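Local coordinates for probable exosome complex exonuclease 1 (Archaeoglobus fulgidus, PDB 3M7N), which probably degrades RNA from its 3' end as the catalytic Rrp41 subunit of the archaeal exosome, and can also synthesize heteromeric RNA tails, at residues V112-K115 with E116-P119; L227-Y230 with E231-E235; A236-R239 with R240-E243. The protein carries 1 engineered substitution. All coordinates share one frame; numbering follows the deposited sequence.

Contact 1 of 3, residues V112-K115 with E116-P119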
loop_
_atom_site.group_PDB
_atom_site.type_symbol
_atom_site.label_atom_id
_atom_site.label_comp_id
_atom_site.label_asym_id
_atom_site.label_seq_id
_atom_site.Cartn_x
_atom_site.Cartn_y
_atom_site.Cartn_z
ATOM N N VAL E 112 -2.654 20.363 -22.177
ATOM C CA VAL E 112 -2.981 20.253 -23.587
ATOM C C VAL E 112 -4.107 19.266 -23.951
ATOM O O VAL E 112 -4.882 19.510 -24.872
ATOM C CB VAL E 112 -1.694 19.954 -24.373
ATOM C CG1 VAL E 112 -1.990 19.209 -25.639
ATOM C CG2 VAL E 112 -0.953 21.258 -24.661
ATOM N N ILE E 113 -4.189 18.150 -23.241
ATOM C CA ILE E 113 -5.287 17.213 -23.440
ATOM C C ILE E 113 -6.594 17.853 -22.996
ATOM O O ILE E 113 -6.655 18.477 -21.943
ATOM C CB ILE E 113 -5.055 15.895 -22.646
ATOM C CG1 ILE E 113 -3.937 15.078 -23.303
ATOM C CG2 ILE E 113 -6.342 15.101 -22.538
ATOM C CD1 ILE E 113 -3.283 14.042 -22.393
ATOM N N MET E 114 -7.636 17.728 -23.808
ATOM C CA MET E 114 -8.953 18.225 -23.409
ATOM C C MET E 114 -9.609 17.259 -22.409
ATOM O O MET E 114 -10.516 16.499 -22.746
ATOM C CB MET E 114 -9.845 18.465 -24.632
ATOM C CG MET E 114 -9.255 19.450 -25.634
ATOM S SD MET E 114 -10.302 19.665 -27.086
ATOM C CE MET E 114 -11.758 20.421 -26.353
ATOM N N LYS E 115 -9.141 17.294 -21.170
ATOM C CA LYS E 115 -9.594 16.322 -20.184
ATOM C C LYS E 115 -11.053 16.521 -19.745
ATOM O O LYS E 115 -11.718 15.564 -19.344
ATOM C CB LYS E 115 -8.632 16.252 -19.002
ATOM C CG LYS E 115 -8.142 17.594 -18.517
ATOM C CD LYS E 115 -6.721 17.472 -18.042
ATOM C CE LYS E 115 -6.352 18.592 -17.084
ATOM N NZ LYS E 115 -5.079 18.208 -16.391
ATOM N N GLU E 116 -11.561 17.741 -19.859
ATOM C CA GLU E 116 -12.968 17.998 -19.535
ATOM C C GLU E 116 -13.950 17.100 -20.293
ATOM O O GLU E 116 -15.115 16.975 -19.917
ATOM C CB GLU E 116 -13.329 19.459 -19.799
ATOM C CG GLU E 116 -12.713 20.435 -18.818
ATOM C CD GLU E 116 -11.221 20.601 -19.025
ATOM O OE1 GLU E 116 -10.503 20.784 -18.008
ATOM O OE2 GLU E 116 -10.773 20.541 -20.203
ATOM N N LEU E 117 -13.482 16.491 -21.370
ATOM C CA LEU E 117 -14.356 15.686 -22.212
ATOM C C LEU E 117 -14.603 14.317 -21.618
ATOM O O LEU E 117 -15.543 13.632 -22.002
ATOM C CB LEU E 117 -13.746 15.527 -23.596
ATOM C CG LEU E 117 -13.798 16.802 -24.429
ATOM C CD1 LEU E 117 -13.006 16.617 -25.704
ATOM C CD2 LEU E 117 -15.246 17.162 -24.727
ATOM N N PHE E 118 -13.749 13.910 -20.690
ATOM C CA PHE E 118 -13.846 12.568 -20.146
ATOM C C PHE E 118 -13.844 12.564 -18.618
ATOM O O PHE E 118 -12.924 12.044 -17.989
ATOM C CB PHE E 118 -12.734 11.680 -20.712
ATOM C CG PHE E 118 -12.617 11.751 -22.199
ATOM C CD1 PHE E 118 -11.546 12.393 -22.792
ATOM C CD2 PHE E 118 -13.603 11.215 -23.010
ATOM C CE1 PHE E 118 -11.447 12.478 -24.168
ATOM C CE2 PHE E 118 -13.506 11.298 -24.384
ATOM C CZ PHE E 118 -12.423 11.928 -24.961
ATOM N N PRO E 119 -14.891 13.148 -18.020
ATOM C CA PRO E 119 -15.042 13.133 -16.563
ATOM C C PRO E 119 -14.920 11.712 -16.038
ATOM O O PRO E 119 -15.255 10.746 -16.745
ATOM C CB PRO E 119 -16.472 13.627 -16.351
ATOM C CG PRO E 119 -16.802 14.394 -17.573
ATOM C CD PRO E 119 -16.045 13.765 -18.698
#

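Contact 2 of 3, residues L227-Y230 with E231-E235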
loop_
_atom_site.group_PDB
_atom_site.type_symbol
_atom_site.label_atom_id
_atom_site.label_comp_id
_atom_site.label_asym_id
_atom_site.label_seq_id
_atom_site.Cartn_x
_atom_site.Cartn_y
_atom_site.Cartn_z
ATOM N N LEU E 227 10.493 22.852 -34.387
ATOM C CA LEU E 227 9.743 22.879 -35.643
ATOM C C LEU E 227 10.182 21.779 -36.601
ATOM O O LEU E 227 9.363 21.239 -37.330
ATOM C CB LEU E 227 9.815 24.244 -36.320
ATOM C CG LEU E 227 8.851 25.227 -35.659
ATOM C CD1 LEU E 227 9.115 26.658 -36.115
ATOM C CD2 LEU E 227 7.395 24.813 -35.889
ATOM N N GLN E 228 11.467 21.451 -36.599
ATOM C CA GLN E 228 11.955 20.362 -37.442
ATOM C C GLN E 228 11.360 19.021 -36.997
ATOM O O GLN E 228 10.742 18.317 -37.792
ATOM C CB GLN E 228 13.497 20.311 -37.460
ATOM C CG GLN E 228 14.142 21.519 -38.156
ATOM C CD GLN E 228 15.667 21.449 -38.278
ATOM O OE1 GLN E 228 16.251 22.103 -39.147
ATOM N NE2 GLN E 228 16.313 20.679 -37.416
ATOM N N ILE E 229 11.526 18.686 -35.718
ATOM C CA ILE E 229 10.970 17.452 -35.154
ATOM C C ILE E 229 9.467 17.381 -35.381
ATOM O O ILE E 229 8.926 16.336 -35.751
ATOM C CB ILE E 229 11.245 17.359 -33.649
ATOM C CG1 ILE E 229 12.741 17.326 -33.381
ATOM C CG2 ILE E 229 10.564 16.129 -33.020
ATOM C CD1 ILE E 229 13.059 17.393 -31.920
ATOM N N TYR E 230 8.787 18.499 -35.162
ATOM C CA TYR E 230 7.343 18.491 -35.298
ATOM C C TYR E 230 6.875 17.994 -36.670
ATOM O O TYR E 230 5.928 17.203 -36.761
ATOM C CB TYR E 230 6.775 19.865 -35.037
ATOM C CG TYR E 230 5.361 19.961 -35.503
ATOM C CD1 TYR E 230 4.328 19.408 -34.752
ATOM C CD2 TYR E 230 5.052 20.572 -36.708
ATOM C CE1 TYR E 230 3.026 19.476 -35.178
ATOM C CE2 TYR E 230 3.758 20.648 -37.148
ATOM C CZ TYR E 230 2.742 20.101 -36.376
ATOM O OH TYR E 230 1.439 20.173 -36.809
ATOM N N GLU E 231 7.525 18.463 -37.741
ATOM C CA GLU E 231 7.182 17.981 -39.073
ATOM C C GLU E 231 7.393 16.469 -39.182
ATOM O O GLU E 231 6.639 15.793 -39.872
ATOM C CB GLU E 231 7.935 18.743 -40.181
ATOM C CG GLU E 231 7.308 20.124 -40.516
ATOM C CD GLU E 231 5.878 20.048 -41.089
ATOM O OE1 GLU E 231 5.585 19.156 -41.927
ATOM O OE2 GLU E 231 5.047 20.906 -40.714
ATOM N N MET E 232 8.396 15.933 -38.489
ATOM C CA MET E 232 8.560 14.474 -38.474
ATOM C C MET E 232 7.354 13.768 -37.829
ATOM O O MET E 232 6.898 12.725 -38.311
ATOM C CB MET E 232 9.869 14.059 -37.800
ATOM C CG MET E 232 11.090 14.744 -38.395
ATOM S SD MET E 232 12.660 14.307 -37.601
ATOM C CE MET E 232 13.637 15.761 -37.990
ATOM N N GLN E 233 6.831 14.372 -36.766
ATOM C CA GLN E 233 5.715 13.820 -36.023
ATOM C C GLN E 233 4.505 13.835 -36.933
ATOM O O GLN E 233 3.709 12.887 -36.973
ATOM C CB GLN E 233 5.426 14.654 -34.755
ATOM C CG GLN E 233 6.489 14.566 -33.638
ATOM C CD GLN E 233 6.217 15.553 -32.476
ATOM O OE1 GLN E 233 6.176 15.160 -31.298
ATOM N NE2 GLN E 233 6.005 16.822 -32.811
ATOM N N ARG E 234 4.362 14.935 -37.656
ATOM C CA ARG E 234 3.220 15.115 -38.539
ATOM C C ARG E 234 3.292 14.055 -39.630
ATOM O O ARG E 234 2.305 13.411 -39.940
ATOM C CB ARG E 234 3.236 16.518 -39.144
ATOM C CG ARG E 234 2.016 16.849 -39.975
ATOM C CD ARG E 234 2.194 18.150 -40.754
ATOM N NE ARG E 234 1.544 18.032 -42.059
ATOM C CZ ARG E 234 0.281 18.385 -42.293
ATOM N NH1 ARG E 234 -0.472 18.916 -41.311
ATOM N NH2 ARG E 234 -0.227 18.216 -43.513
ATOM N N GLU E 235 4.485 13.861 -40.182
ATOM C CA GLU E 235 4.688 12.866 -41.218
ATOM C C GLU E 235 4.317 11.469 -40.719
ATOM O O GLU E 235 3.594 10.714 -41.389
ATOM C CB GLU E 235 6.140 12.878 -41.669
ATOM C CG GLU E 235 6.309 12.925 -43.163
ATOM C CD GLU E 235 6.063 14.314 -43.738
ATOM O OE1 GLU E 235 4.957 14.554 -44.293
ATOM O OE2 GLU E 235 6.987 15.158 -43.641
HETATM O O HOH W 1 0.223 20.790 -38.840
#

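Contact 3 of 3, residues A236-R239 with R240-E243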
loop_
_atom_site.group_PDB
_atom_site.type_symbol
_atom_site.label_atom_id
_atom_site.label_comp_id
_atom_site.label_asym_id
_atom_site.label_seq_id
_atom_site.Cartn_x
_atom_site.Cartn_y
_atom_site.Cartn_z
ATOM N N ALA E 236 4.819 11.130 -39.536
ATOM C CA ALA E 236 4.540 9.819 -38.952
ATOM C C ALA E 236 3.034 9.571 -38.789
ATOM O O ALA E 236 2.558 8.462 -38.991
ATOM C CB ALA E 236 5.294 9.641 -37.625
ATOM N N ILE E 237 2.292 10.620 -38.449
ATOM C CA ILE E 237 0.846 10.517 -38.286
ATOM C C ILE E 237 0.136 10.497 -39.646
ATOM O O ILE E 237 -0.888 9.836 -39.822
ATOM C CB ILE E 237 0.307 11.664 -37.397
ATOM C CG1 ILE E 237 0.738 11.465 -35.931
ATOM C CG2 ILE E 237 -1.199 11.756 -37.485
ATOM C CD1 ILE E 237 0.011 10.290 -35.217
ATOM N N LEU E 238 0.690 11.219 -40.613
ATOM C CA LEU E 238 0.146 11.212 -41.960
ATOM C C LEU E 238 0.187 9.768 -42.506
ATOM O O LEU E 238 -0.778 9.265 -43.085
ATOM C CB LEU E 238 0.954 12.176 -42.833
ATOM C CG LEU E 238 0.488 12.603 -44.237
ATOM C CD1 LEU E 238 0.944 11.609 -45.279
ATOM C CD2 LEU E 238 -1.013 12.817 -44.316
ATOM N N ARG E 239 1.314 9.102 -42.301
ATOM C CA ARG E 239 1.475 7.727 -42.746
ATOM C C ARG E 239 0.399 6.836 -42.136
ATOM O O ARG E 239 -0.242 6.056 -42.835
ATOM C CB ARG E 239 2.872 7.223 -42.391
ATOM C CG ARG E 239 3.822 7.225 -43.572
ATOM C CD ARG E 239 5.230 7.638 -43.186
ATOM N NE ARG E 239 5.668 6.978 -41.966
ATOM C CZ ARG E 239 6.590 7.474 -41.148
ATOM N NH1 ARG E 239 7.167 8.639 -41.425
ATOM N NH2 ARG E 239 6.926 6.810 -40.052
ATOM N N ARG E 240 0.208 6.973 -40.828
ATOM C CA ARG E 240 -0.820 6.248 -40.109
ATOM C C ARG E 240 -2.196 6.555 -40.690
ATOM O O ARG E 240 -3.051 5.676 -40.814
ATOM C CB ARG E 240 -0.779 6.634 -38.630
ATOM C CG ARG E 240 -1.964 6.149 -37.826
ATOM C CD ARG E 240 -2.090 4.639 -37.919
ATOM N NE ARG E 240 -3.205 4.158 -37.111
ATOM C CZ ARG E 240 -3.606 2.897 -37.089
ATOM N NH1 ARG E 240 -4.625 2.550 -36.330
ATOM N NH2 ARG E 240 -2.987 1.986 -37.833
ATOM N N TYR E 241 -2.410 7.818 -41.029
ATOM C CA TYR E 241 -3.652 8.232 -41.664
ATOM C C TYR E 241 -3.881 7.479 -42.974
ATOM O O TYR E 241 -4.988 7.037 -43.260
ATOM C CB TYR E 241 -3.610 9.732 -41.890
ATOM C CG TYR E 241 -4.743 10.334 -42.678
ATOM C CD1 TYR E 241 -6.012 10.459 -42.134
ATOM C CD2 TYR E 241 -4.520 10.856 -43.957
ATOM C CE1 TYR E 241 -7.044 11.054 -42.856
ATOM C CE2 TYR E 241 -5.543 11.449 -44.683
ATOM C CZ TYR E 241 -6.800 11.547 -44.128
ATOM O OH TYR E 241 -7.806 12.146 -44.854
ATOM N N ILE E 242 -2.823 7.312 -43.758
ATOM C CA ILE E 242 -2.926 6.570 -45.004
ATOM C C ILE E 242 -3.241 5.098 -44.729
ATOM O O ILE E 242 -3.979 4.452 -45.471
ATOM C CB ILE E 242 -1.631 6.703 -45.813
ATOM C CG1 ILE E 242 -1.554 8.092 -46.444
ATOM C CG2 ILE E 242 -1.518 5.618 -46.875
ATOM C CD1 ILE E 242 -0.142 8.548 -46.716
ATOM N N GLU E 243 -2.687 4.578 -43.645
ATOM C CA GLU E 243 -2.879 3.182 -43.291
ATOM C C GLU E 243 -4.300 2.809 -42.876
ATOM O O GLU E 243 -4.813 1.780 -43.321
ATOM C CB GLU E 243 -1.873 2.754 -42.230
ATOM C CG GLU E 243 -0.519 2.446 -42.818
ATOM C CD GLU E 243 0.585 2.672 -41.821
ATOM O OE1 GLU E 243 0.262 3.060 -40.676
ATOM O OE2 GLU E 243 1.770 2.473 -42.176
#

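Contact 1 of 3, residues V112-K115 with E116-P119
Met114 and Leu117 meet at an oblique angle across one short turn, with Met114 CB resting 3.8 Å from Leu117 CD1. Both side chains set their CG beside the backbone N and opposite the carbonyl carbon (chi1 -58° for Met114). The methionine then runs straight to its sulfur and bends at chi3, which turns the terminal methyl back so that Met114 CE also lies 4.1 Å from Leu117 CD1. The leucine works in two directions: CD1 faces the methionine, while its CB sits 3.8 Å above the ring plane of Phe118, over the centre of the ring. Lys115 and Glu116 lean the other way. Lys115 CG lies between the backbone N and the carbonyl carbon, and Glu116 doubles back at chi2, which brings Glu116 OE1 to 4.0 Å from Lys115 CG. Their charged ends do not meet; Lys115 NZ has Glu110 as a long, weak ion-pair partner.

Beneath the side chains, Leu117 N donates to Met114 O at 3.3 Å, and Phe118 N to Lys115 O at 2.9 Å. Just before them, Met114 is the centre of an inverse gamma turn, whose bond from Lys115 N to Ile113 O is weak. Phe118 reaches Ile123 on strand 122-129, and Met114 packs on an aromatic side chain of another protein of the assembly.

The chemistry is therefore divided: two backbone bonds of i to i+3 spacing, the 3-10 pattern, hold the turn, the apolar side chains carry the packing, and Glu116 should add at most a weak, long-range attraction for Lys115.

Contact 2 of 3, residues L227-Y230 with E231-E235
Tyr230 and Gln233 form the tight side of this stretch of helix, their side chains crossing at about a right angle with the ring and amide planes 85° apart. The tyrosine's chi1 of 166° sets CG opposite its backbone N, and the ring swings out beside the glutamine. Backbone bonds of i to i+4 spacing hold the same stretch: Gln233 N reaches Ile229 O at 3.0 Å, and Arg234 N reaches Tyr230 O at 2.9 Å. Met232 lies back along the helix with its CB 3.2 Å from Ile229 O. Ile229, Tyr230 and Gln233 are all buried: Ile229 and Tyr230 both touch Thr160 on strand 158-167, and Gln233 lies on Asn142 and Val146 of helix 136-150.

The opposite character appears at Glu231, which is exposed. Its chain bends at chi2 and brings OE2 only to 3.8 Å from Tyr230 CE2, with the carboxylate turned 82° to the ring. The bond from Glu231 N to Leu227 O is weak at 3.4 Å, as is that from Met232 N to Gln228 O. At the border with another protein's chain, where Tyr230 and Arg234 each pack on an apolar side chain of that partner, a water lies in the plane of the Tyr230 ring at its edge. It accepts from Arg234 NH1 at 3.2 Å; its link to Tyr230 OH is too short to be trusted.

The arrangement is that of an alpha-helix packed on one flank against strands and a neighbouring helix, here the long C-terminal helix 212-248 of this RNase PH family protein.

Contact 3 of 3, residues A236-R239 with R240-E243
Tyr241 N donates to Ile237 O at 2.8 Å, the shortest sound bond of this stretch of alpha-helix. The i to i+4 pattern of helix 212-248 continues with Ile242 N to Leu238 O at 2.9 Å and Glu243 N to Arg239 O at 3.0 Å; Arg240 N to Ala236 O is weak. Arg239 folds its chain back at chi2 and chi3, and one face of the guanidinium lies over Ala236 CA, 3.7 Å from the plane. Arg239 NH2 is hydrogen-bonded to Ile31 O of strand 29-33. Glu243 CG lies 3.6 Å from Arg239 O, but the carboxylate and the guanidinium do not meet. On another flank, Ile237 packs on Val146 and Val149 of helix 136-150, and the Tyr241 ring meets an aromatic side chain of another protein's chain.

Leu238 serves two neighbours at once. With chi1 at -168° its CG stands opposite the backbone N, and the branches part from there: Leu238 CD2 lies 4.0 Å from Tyr241 CD2, approaching the ring obliquely, and Leu238 CD1 meets Ile242 CD1 at 3.6 Å.

How the contacts relate
From the N terminus, contact 1 comes first, in the loop between helix 96-110 and strand 122-129, where it forms a short 3-10 turn. The chain then runs through that strand, helix 136-150 and the four-stranded sheet of 158-207 before entering helix 212-248. Contacts 2 and 3 are consecutive stretches of this helix, adjoining in sequence with centres about 13 Å apart. None encloses or crosses another, and each is local. Contact 1 remains separate, its nearest atoms about 11 Å from contact 2. Helix 136-150 lies against both helical contacts, and strand 29-33 links them to the five-stranded mixed sheet, which contact 1 also touches where Ile113 and Phe118 meet Ile123 of strand 122-129.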